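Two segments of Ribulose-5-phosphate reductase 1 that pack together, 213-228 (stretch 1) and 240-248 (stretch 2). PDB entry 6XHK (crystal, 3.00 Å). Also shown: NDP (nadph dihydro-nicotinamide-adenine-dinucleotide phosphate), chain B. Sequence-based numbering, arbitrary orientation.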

ATOM      1  N   PHE A 213      20.667   4.434  10.516  1.00103.45           N
ATOM      2  CA  PHE A 213      21.147   4.187   9.162  1.00 96.55           C
ATOM      3  C   PHE A 213      21.617   2.742   9.070  1.00103.42           C
ATOM      4  O   PHE A 213      22.149   2.180  10.030  1.00134.42           O
ATOM      5  CB  PHE A 213      22.316   5.113   8.793  1.00 97.77           C
ATOM      6  CG  PHE A 213      21.912   6.542   8.563  1.00107.87           C
ATOM      7  CD1 PHE A 213      21.289   7.272   9.569  1.00112.06           C
ATOM      8  CD2 PHE A 213      22.111   7.149   7.338  1.00113.68           C
ATOM      9  CE1 PHE A 213      20.903   8.576   9.368  1.00110.47           C
ATOM     10  CE2 PHE A 213      21.714   8.454   7.128  1.00118.06           C
ATOM     11  CZ  PHE A 213      21.111   9.169   8.145  1.00116.45           C
ATOM     12  N   ILE A 214      21.436   2.141   7.896  1.00105.64           N
ATOM     13  CA  ILE A 214      21.925   0.777   7.690  1.00101.42           C
ATOM     14  C   ILE A 214      23.444   0.771   7.706  1.00 96.60           C
ATOM     15  O   ILE A 214      24.069  -0.282   7.845  1.00 89.51           O
ATOM     16  CB  ILE A 214      21.338   0.193   6.381  1.00 86.23           C
ATOM     17  CG1 ILE A 214      21.693   1.042   5.162  1.00 87.60           C
ATOM     18  CG2 ILE A 214      19.822   0.088   6.484  1.00 84.42           C
ATOM     19  CD1 ILE A 214      21.413   0.387   3.869  1.00 87.38           C
ATOM     20  N   ASN A 215      24.034   1.959   7.597  1.00 98.03           N
ATOM     21  CA  ASN A 215      25.461   2.206   7.562  1.00 93.39           C
ATOM     22  C   ASN A 215      26.043   2.264   8.967  1.00 94.34           C
ATOM     23  O   ASN A 215      27.254   2.083   9.152  1.00 96.31           O
ATOM     24  CB  ASN A 215      25.664   3.561   6.866  1.00 95.15           C
ATOM     25  CG  ASN A 215      26.870   3.608   5.977  1.00109.31           C
ATOM     26  OD1 ASN A 215      27.693   2.700   5.971  1.00136.22           O
ATOM     27  ND2 ASN A 215      27.037   4.728   5.294  1.00 99.52           N
ATOM     28  N   LYS A 216      25.192   2.560   9.954  1.00104.34           N
ATOM     29  CA  LYS A 216      25.583   3.038  11.267  1.00 94.73           C
ATOM     30  C   LYS A 216      24.659   2.375  12.285  1.00 93.25           C
ATOM     31  O   LYS A 216      23.864   3.038  12.960  1.00101.42           O
ATOM     32  CB  LYS A 216      25.518   4.570  11.375  1.00 96.16           C
ATOM     33  CG  LYS A 216      26.222   5.379  10.271  1.00 97.93           C
ATOM     34  CD  LYS A 216      25.719   6.806  10.245  1.00111.04           C
ATOM     35  CE  LYS A 216      25.672   7.445   8.856  1.00122.13           C
ATOM     36  NZ  LYS A 216      25.465   8.935   8.935  1.00101.84           N
ATOM     37  N   ILE A 217      24.753   1.053  12.364  1.00 92.55           N
ATOM     38  CA  ILE A 217      24.026   0.256  13.349  1.00 94.61           C
ATOM     39  C   ILE A 217      24.976  -0.116  14.484  1.00 98.67           C
ATOM     40  O   ILE A 217      26.016  -0.741  14.226  1.00108.88           O
ATOM     41  CB  ILE A 217      23.389  -0.997  12.732  1.00 99.33           C
ATOM     42  CG1 ILE A 217      22.842  -0.667  11.331  1.00112.21           C
ATOM     43  CG2 ILE A 217      22.362  -1.593  13.684  1.00 89.28           C
ATOM     44  CD1 ILE A 217      22.032  -1.776  10.666  1.00 86.81           C
ATOM     45  N   PRO A 218      24.657   0.230  15.728  1.00 94.85           N
ATOM     46  CA  PRO A 218      25.569  -0.085  16.838  1.00 97.37           C
ATOM     47  C   PRO A 218      25.589  -1.577  17.149  1.00108.70           C
ATOM     48  O   PRO A 218      24.562  -2.254  17.064  1.00108.41           O
ATOM     49  CB  PRO A 218      24.985   0.724  18.005  1.00 98.34           C
ATOM     50  CG  PRO A 218      23.530   0.812  17.688  1.00 95.99           C
ATOM     51  CD  PRO A 218      23.417   0.880  16.181  1.00 93.96           C
ATOM     52  N   GLU A 219      26.771  -2.096  17.499  1.00111.15           N
ATOM     53  CA  GLU A 219      26.818  -3.424  18.094  1.00111.26           C
ATOM     54  C   GLU A 219      25.974  -3.432  19.362  1.00101.45           C
ATOM     55  O   GLU A 219      25.857  -2.426  20.070  1.00102.36           O
ATOM     56  CB  GLU A 219      28.260  -3.853  18.411  1.00108.33           C
ATOM     57  N   GLY A 220      25.338  -4.564  19.619  1.00101.26           N
ATOM     58  CA  GLY A 220      24.537  -4.704  20.813  1.00102.41           C
ATOM     59  C   GLY A 220      23.074  -4.384  20.650  1.00100.14           C
ATOM     60  O   GLY A 220      22.320  -4.498  21.623  1.00101.28           O
ATOM     61  N   LEU A 221      22.644  -3.982  19.464  1.00107.25           N
ATOM     62  CA  LEU A 221      21.258  -3.607  19.275  1.00100.63           C
ATOM     63  C   LEU A 221      20.448  -4.863  19.036  1.00108.98           C
ATOM     64  O   LEU A 221      20.911  -5.805  18.385  1.00116.77           O
ATOM     65  CB  LEU A 221      21.130  -2.645  18.099  1.00110.79           C
ATOM     66  CG  LEU A 221      19.812  -1.912  17.858  1.00103.55           C
ATOM     67  CD1 LEU A 221      19.510  -0.938  19.001  1.00 93.80           C
ATOM     68  CD2 LEU A 221      19.951  -1.191  16.546  1.00 99.06           C
ATOM     69  N   THR A 222      19.239  -4.892  19.590  1.00118.12           N
ATOM     70  CA  THR A 222      18.514  -6.152  19.549  1.00127.43           C
ATOM     71  C   THR A 222      17.007  -5.930  19.511  1.00127.75           C
ATOM     72  O   THR A 222      16.497  -4.922  20.006  1.00146.56           O
ATOM     73  CB  THR A 222      18.882  -7.023  20.747  1.00128.96           C
ATOM     74  OG1 THR A 222      18.308  -8.321  20.561  1.00145.19           O
ATOM     75  CG2 THR A 222      18.362  -6.398  22.049  1.00111.98           C
ATOM     76  N   PHE A 223      16.311  -6.921  18.949  1.00103.34           N
ATOM     77  CA  PHE A 223      14.867  -6.912  18.737  1.00 93.47           C
ATOM     78  C   PHE A 223      14.430  -8.337  18.420  1.00 96.32           C
ATOM     79  O   PHE A 223      15.242  -9.162  17.990  1.00 91.99           O
ATOM     80  CB  PHE A 223      14.480  -5.991  17.578  1.00 88.80           C
ATOM     81  CG  PHE A 223      15.256  -6.257  16.313  1.00 87.22           C
ATOM     82  CD1 PHE A 223      16.465  -5.620  16.070  1.00 87.19           C
ATOM     83  CD2 PHE A 223      14.760  -7.149  15.361  1.00 86.13           C
ATOM     84  CE1 PHE A 223      17.161  -5.870  14.900  1.00 94.41           C
ATOM     85  CE2 PHE A 223      15.452  -7.403  14.198  1.00 85.08           C
ATOM     86  CZ  PHE A 223      16.652  -6.766  13.963  1.00 85.12           C
ATOM     87  N   ASP A 224      13.129  -8.616  18.594  1.00 92.02           N
ATOM     88  CA  ASP A 224      12.630  -9.977  18.424  1.00 92.90           C
ATOM     89  C   ASP A 224      11.721 -10.204  17.224  1.00 93.98           C
ATOM     90  O   ASP A 224      11.474 -11.366  16.880  1.00102.64           O
ATOM     91  CB  ASP A 224      11.905 -10.470  19.696  1.00100.95           C
ATOM     92  CG  ASP A 224      10.959  -9.449  20.292  1.00117.94           C
ATOM     93  OD1 ASP A 224      11.335  -8.262  20.381  1.00127.07           O
ATOM     94  OD2 ASP A 224       9.825  -9.835  20.656  1.00130.03           O
ATOM     95  N   HIS A 225      11.218  -9.157  16.577  1.00 90.97           N
ATOM     96  CA  HIS A 225      10.318  -9.322  15.440  1.00 87.11           C
ATOM     97  C   HIS A 225      10.649  -8.227  14.435  1.00 91.72           C
ATOM     98  O   HIS A 225      10.897  -7.083  14.828  1.00 89.99           O
ATOM     99  CB  HIS A 225       8.847  -9.195  15.851  1.00 89.66           C
ATOM    100  CG  HIS A 225       8.253 -10.443  16.420  1.00 90.15           C
ATOM    101  ND1 HIS A 225       8.740 -11.046  17.557  1.00 96.95           N
ATOM    102  CD2 HIS A 225       7.205 -11.195  16.015  1.00 98.21           C
ATOM    103  CE1 HIS A 225       8.025 -12.123  17.826  1.00102.35           C
ATOM    104  NE2 HIS A 225       7.088 -12.238  16.903  1.00104.17           N
ATOM    105  N   ALA A 226      10.637  -8.551  13.144  1.00 89.19           N
ATOM    106  CA  ALA A 226      11.057  -7.558  12.160  1.00 81.75           C
ATOM    107  C   ALA A 226      10.173  -7.620  10.928  1.00 91.12           C
ATOM    108  O   ALA A 226       9.499  -8.622  10.678  1.00 88.11           O
ATOM    109  CB  ALA A 226      12.523  -7.731  11.774  1.00107.55           C
ATOM    110  N   PHE A 227      10.183  -6.509  10.172  1.00103.36           N
ATOM    111  CA  PHE A 227       9.362  -6.297   8.977  1.00 78.82           C
ATOM    112  C   PHE A 227      10.260  -5.804   7.859  1.00 78.18           C
ATOM    113  O   PHE A 227      10.938  -4.785   8.015  1.00 95.41           O
ATOM    114  CB  PHE A 227       8.267  -5.276   9.233  1.00 78.87           C
ATOM    115  CG  PHE A 227       7.218  -5.765  10.127  1.00 79.82           C
ATOM    116  CD1 PHE A 227       6.114  -6.416   9.623  1.00 80.08           C
ATOM    117  CD2 PHE A 227       7.331  -5.584  11.495  1.00 80.85           C
ATOM    118  CE1 PHE A 227       5.115  -6.883  10.464  1.00 86.72           C
ATOM    119  CE2 PHE A 227       6.346  -6.055  12.353  1.00 95.12           C
ATOM    120  CZ  PHE A 227       5.229  -6.708  11.837  1.00 90.01           C
ATOM    121  N   GLU A 228      10.279  -6.519   6.745  1.00 78.06           N
ATOM    122  CA  GLU A 228      11.053  -6.113   5.577  1.00 89.28           C
ATOM    123  C   GLU A 228      10.150  -5.356   4.604  1.00 88.19           C
ATOM    124  O   GLU A 228       9.314  -5.967   3.926  1.00 86.22           O
ATOM    125  CB  GLU A 228      11.695  -7.321   4.904  1.00 79.97           C
ATOM    126  CG  GLU A 228      12.746  -6.935   3.885  1.00 90.58           C
ATOM    127  CD  GLU A 228      12.234  -7.075   2.447  1.00109.29           C
ATOM    128  OE1 GLU A 228      11.073  -7.521   2.241  1.00117.50           O
ATOM    129  OE2 GLU A 228      13.004  -6.746   1.523  1.00110.16           O
ATOM    130  N   ASN A 240      19.549  -9.946   4.774  1.00 99.42           N
ATOM    131  CA  ASN A 240      20.734 -10.459   5.455  1.00102.27           C
ATOM    132  C   ASN A 240      21.006  -9.673   6.737  1.00 86.33           C
ATOM    133  O   ASN A 240      21.299 -10.270   7.776  1.00 98.67           O
ATOM    134  CB  ASN A 240      21.948 -10.465   4.524  1.00119.94           C
ATOM    135  CG  ASN A 240      22.021 -11.741   3.655  1.00137.78           C
ATOM    136  OD1 ASN A 240      21.048 -12.518   3.551  1.00121.35           O
ATOM    137  ND2 ASN A 240      23.196 -11.979   3.067  1.00153.99           N
ATOM    138  N   GLN A 241      20.845  -8.342   6.712  1.00 92.35           N
ATOM    139  CA  GLN A 241      21.044  -7.556   7.937  1.00 85.32           C
ATOM    140  C   GLN A 241      20.089  -7.944   9.063  1.00 84.81           C
ATOM    141  O   GLN A 241      20.516  -8.143  10.205  1.00 91.84           O
ATOM    142  CB  GLN A 241      20.925  -6.070   7.655  1.00 84.60           C
ATOM    143  CG  GLN A 241      22.191  -5.315   7.866  1.00 86.03           C
ATOM    144  CD  GLN A 241      22.014  -3.872   7.584  1.00 85.68           C
ATOM    145  OE1 GLN A 241      20.881  -3.389   7.493  1.00107.25           O
ATOM    146  NE2 GLN A 241      23.124  -3.144   7.495  1.00 87.22           N
ATOM    147  N   MET A 242      18.787  -7.994   8.797  1.00 83.44           N
ATOM    148  CA  MET A 242      17.898  -8.396   9.883  1.00 83.42           C
ATOM    149  C   MET A 242      18.151  -9.831  10.347  1.00 96.39           C
ATOM    150  O   MET A 242      18.066 -10.099  11.551  1.00 91.69           O
ATOM    151  CB  MET A 242      16.430  -8.154   9.518  1.00 81.99           C
ATOM    152  CG  MET A 242      15.995  -8.564   8.141  1.00100.48           C
ATOM    153  SD  MET A 242      14.805  -7.352   7.499  1.00 93.68           S
ATOM    154  CE  MET A 242      13.426  -7.708   8.561  1.00 79.75           C
ATOM    155  N   ILE A 243      18.506 -10.753   9.443  1.00 85.50           N
ATOM    156  CA  ILE A 243      18.926 -12.077   9.890  1.00 98.89           C
ATOM    157  C   ILE A 243      20.059 -11.944  10.910  1.00103.72           C
ATOM    158  O   ILE A 243      20.021 -12.545  11.990  1.00106.97           O
ATOM    159  CB  ILE A 243      19.324 -12.950   8.679  1.00 91.72           C
ATOM    160  CG1 ILE A 243      18.101 -13.509   7.939  1.00 87.41           C
ATOM    161  CG2 ILE A 243      20.229 -14.107   9.102  1.00 90.84           C
ATOM    162  CD1 ILE A 243      18.445 -14.160   6.618  1.00 88.13           C
ATOM    163  N   ASP A 244      21.056 -11.102  10.602  1.00103.80           N
ATOM    164  CA  ASP A 244      22.239 -10.999  11.460  1.00 91.09           C
ATOM    165  C   ASP A 244      21.923 -10.392  12.818  1.00 91.31           C
ATOM    166  O   ASP A 244      22.450 -10.848  13.840  1.00132.22           O
ATOM    167  CB  ASP A 244      23.348 -10.198  10.782  1.00 91.30           C
ATOM    168  CG  ASP A 244      23.898 -10.891   9.558  1.00131.02           C
ATOM    169  OD1 ASP A 244      23.235 -11.798   9.020  1.00138.98           O
ATOM    170  OD2 ASP A 244      25.033 -10.570   9.160  1.00139.53           O
ATOM    171  N   TYR A 245      21.081  -9.365  12.860  1.00 90.73           N
ATOM    172  CA  TYR A 245      20.898  -8.616  14.099  1.00 89.98           C
ATOM    173  C   TYR A 245      19.738  -9.114  14.964  1.00 90.27           C
ATOM    174  O   TYR A 245      19.634  -8.709  16.126  1.00 91.43           O
ATOM    175  CB  TYR A 245      20.704  -7.116  13.795  1.00 88.47           C
ATOM    176  CG  TYR A 245      21.971  -6.367  13.377  1.00 89.10           C
ATOM    177  CD1 TYR A 245      22.383  -6.349  12.047  1.00 88.45           C
ATOM    178  CD2 TYR A 245      22.778  -5.717  14.328  1.00 90.78           C
ATOM    179  CE1 TYR A 245      23.541  -5.694  11.660  1.00 89.46           C
ATOM    180  CE2 TYR A 245      23.943  -5.056  13.955  1.00 91.72           C
ATOM    181  CZ  TYR A 245      24.318  -5.053  12.616  1.00102.50           C
ATOM    182  OH  TYR A 245      25.465  -4.405  12.225  1.00107.19           O
ATOM    183  N   ILE A 246      18.878  -9.983  14.466  1.00 83.19           N
ATOM    184  CA  ILE A 246      17.639 -10.277  15.180  1.00 82.99           C
ATOM    185  C   ILE A 246      17.909 -11.269  16.310  1.00 99.08           C
ATOM    186  O   ILE A 246      18.736 -12.187  16.179  1.00 83.25           O
ATOM    187  CB  ILE A 246      16.549 -10.780  14.202  1.00 81.73           C
ATOM    188  CG1 ILE A 246      15.202 -10.902  14.916  1.00 81.82           C
ATOM    189  CG2 ILE A 246      16.932 -12.102  13.531  1.00 80.98           C
ATOM    190  CD1 ILE A 246      14.118 -11.379  14.045  1.00 80.85           C
ATOM    191  N   SER A 247      17.209 -11.084  17.430  1.00 90.73           N
ATOM    192  CA  SER A 247      17.311 -12.025  18.539  1.00 88.97           C
ATOM    193  C   SER A 247      17.009 -13.452  18.078  1.00 95.10           C
ATOM    194  O   SER A 247      16.171 -13.660  17.187  1.00 93.09           O
ATOM    195  CB  SER A 247      16.364 -11.636  19.677  1.00 86.05           C
ATOM    196  OG  SER A 247      16.849 -10.497  20.367  1.00 87.63           O
ATOM    197  N   PRO A 248      17.662 -14.453  18.665  1.00 98.15           N
ATOM    198  CA  PRO A 248      17.424 -15.835  18.243  1.00 88.72           C
ATOM    199  C   PRO A 248      16.009 -16.272  18.564  1.00 83.81           C
ATOM    200  O   PRO A 248      15.422 -15.862  19.569  1.00 92.99           O
ATOM    201  CB  PRO A 248      18.449 -16.624  19.042  1.00 84.40           C
ATOM    202  CG  PRO A 248      19.503 -15.646  19.335  1.00 84.98           C
ATOM    203  CD  PRO A 248      18.814 -14.357  19.568  1.00 98.67           C
TER
HETATM  204  PA  NDP B 401       9.869   2.967  -1.614  1.00140.77           P
HETATM  205  O1A NDP B 401      10.244   3.590  -2.929  1.00158.92           O
HETATM  206  O2A NDP B 401       9.188   4.000  -0.723  1.00137.07           O
HETATM  207  O5B NDP B 401      11.237   2.332  -0.916  1.00136.42           O
HETATM  208  C5B NDP B 401      11.291   2.103   0.531  1.00117.39           C
HETATM  209  C4B NDP B 401      12.636   2.642   1.149  1.00 96.54           C
HETATM  210  O4B NDP B 401      13.501   1.691   1.380  1.00 89.37           O
HETATM  211  C3B NDP B 401      13.349   3.614   0.166  1.00 89.51           C
HETATM  212  O3B NDP B 401      13.475   4.855   0.710  1.00 89.35           O
HETATM  213  C2B NDP B 401      14.761   3.085  -0.044  1.00 82.78           C
HETATM  214  O2B NDP B 401      15.628   4.295  -0.007  1.00 77.84           O
HETATM  215  C1B NDP B 401      14.947   2.321   1.004  1.00 88.49           C
HETATM  216  N9A NDP B 401      16.001   1.312   0.861  1.00 92.88           N
HETATM  217  C8A NDP B 401      16.723   0.963  -0.243  1.00103.79           C
HETATM  218  N7A NDP B 401      17.604  -0.019   0.102  1.00 92.22           N
HETATM  219  C5A NDP B 401      17.428  -0.265   1.391  1.00 93.77           C
HETATM  220  C6A NDP B 401      18.130  -1.253   2.331  1.00 81.84           C
HETATM  221  N6A NDP B 401      19.165  -2.112   1.798  1.00 84.99           N
HETATM  222  N1A NDP B 401      17.739  -1.300   3.700  1.00 66.98           N
HETATM  223  C2A NDP B 401      16.702  -0.430   4.211  1.00 64.85           C
HETATM  224  N3A NDP B 401      16.033   0.515   3.295  1.00 79.88           N
HETATM  225  C4A NDP B 401      16.442   0.559   1.863  1.00 88.69           C
HETATM  226  O3  NDP B 401       8.755   1.717  -1.837  1.00134.05           O
HETATM  227  PN  NDP B 401       7.631   1.179  -0.685  1.00135.47           P
HETATM  228  O1N NDP B 401       8.034   1.629   0.722  1.00144.51           O
HETATM  229  O2N NDP B 401       6.297   1.786  -0.971  1.00151.93           O
HETATM  230  O5D NDP B 401       7.533  -0.478  -0.829  1.00131.84           O
HETATM  231  C5D NDP B 401       8.620  -1.205  -1.443  1.00127.78           C
HETATM  232  C4D NDP B 401       8.325  -2.557  -1.869  1.00124.75           C
HETATM  233  O4D NDP B 401       6.962  -3.118  -1.285  1.00115.63           O
HETATM  234  C3D NDP B 401       8.175  -2.686  -3.404  1.00137.61           C
HETATM  235  O3D NDP B 401       8.925  -3.873  -3.911  1.00143.04           O
HETATM  236  C2D NDP B 401       6.841  -2.800  -3.617  1.00142.46           C
HETATM  237  O2D NDP B 401       6.487  -3.477  -4.864  1.00152.90           O
HETATM  238  C1D NDP B 401       6.295  -3.612  -2.311  1.00126.08           C
HETATM  239  N1N NDP B 401       4.826  -3.618  -2.143  1.00119.50           N
HETATM  240  C2N NDP B 401       4.223  -4.868  -1.671  1.00134.05           C
HETATM  241  C3N NDP B 401       2.703  -5.107  -1.633  1.00141.63           C
HETATM  242  C7N NDP B 401       2.177  -6.511  -1.123  1.00144.56           C
HETATM  243  O7N NDP B 401       1.078  -6.899  -1.438  1.00156.21           O
HETATM  244  N7N NDP B 401       3.041  -7.324  -0.264  1.00131.37           N
HETATM  245  C4N NDP B 401       1.754  -3.899  -1.825  1.00139.28           C
HETATM  246  C5N NDP B 401       2.432  -2.697  -2.520  1.00131.03           C
HETATM  247  C6N NDP B 401       3.956  -2.472  -2.425  1.00116.03           C
HETATM  248  P2B NDP B 401      16.409   4.646  -1.391  1.00106.76           P
HETATM  249  O1X NDP B 401      17.069   3.415  -1.974  1.00 99.07           O
HETATM  250  O2X NDP B 401      15.382   5.155  -2.387  1.00115.68           O
HETATM  251  O3X NDP B 401      17.468   5.690  -1.077  1.00120.52           O

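This is a mostly apolar contact between an irregular chain ending in a strand and the last turns of a helix, pinned near its two ends by hydrogen bonds to backbone carbonyls; together the stretches bury 678 Å². Strand 225-228 and helix 240-245 run almost exactly antiparallel, at 175°, with their axes 9.8 Å apart at closest approach.

That spacing sets the rule at the strand. Ala226 points toward the helix, and its methyl is all the side chain it brings; Met242 crosses the remaining gap. The methionine CA-to-CB bond points sideways, but the flexible chain brings its end nearer, so that CE lies 3.3 Å from Ala226 CB, a tight fit. The same CE reaches the backbone beyond, 3.8 Å from Glu228 N. Strand alternation does the rest: His225 and Phe227 point away, while Glu228 starts toward the helix and then turns its carboxylate elsewhere, leaving CB 4.1 Å from Met242 SD.

Where the helix ends, Phe223 serves as the aromatic floor. It is buried, with chi1 p, and its ring reaches in from a sideways CB. Ile246, the first residue to leave helical phi/psi, sets its CA over one face of this ring, 4.1 Å from the centroid, while its branched CB lies 3.6 Å from Phe223 CE2. Tyr245 CB adds a further apolar contact, 3.9 Å from Phe223 CE1.

Leaving the helix also changes the bonding available to the backbone. Ser247 N donates to Phe223 O at 2.8 Å with a 163° angle, a well-aligned bond that ties the two chains together just past the helix. Serine suits this position because it is small and polar: its OG gives a second, weak hydrogen bond to the same Phe223 O at 3.2 Å, and lies 2.6 Å from Thr222 OG1.

Toward the other end, Tyr245 has the largest covered area, 106 Å². Ile217 CG2 packs over one face of its ring, 4.2 Å from the centroid, and Leu221 O approaches the ring edge. Ile217 also extends CD1 to 3.6 Å from Gln241 NE2, so one branched side chain spans successive helical turns.

Gln241 supplies the second pin. Its CA-to-CB bond points toward the loop, and the long side chain carries NE2 to Ile214 O, to which it donates at 3.0 Å, with OE1 satisfied elsewhere in the structure. Ile214 belongs to the turn from Phe213 to Lys216, and its CG2 also lies 3.7 Å from NDP N1A, placing this corner of the contact beside the bound cofactor.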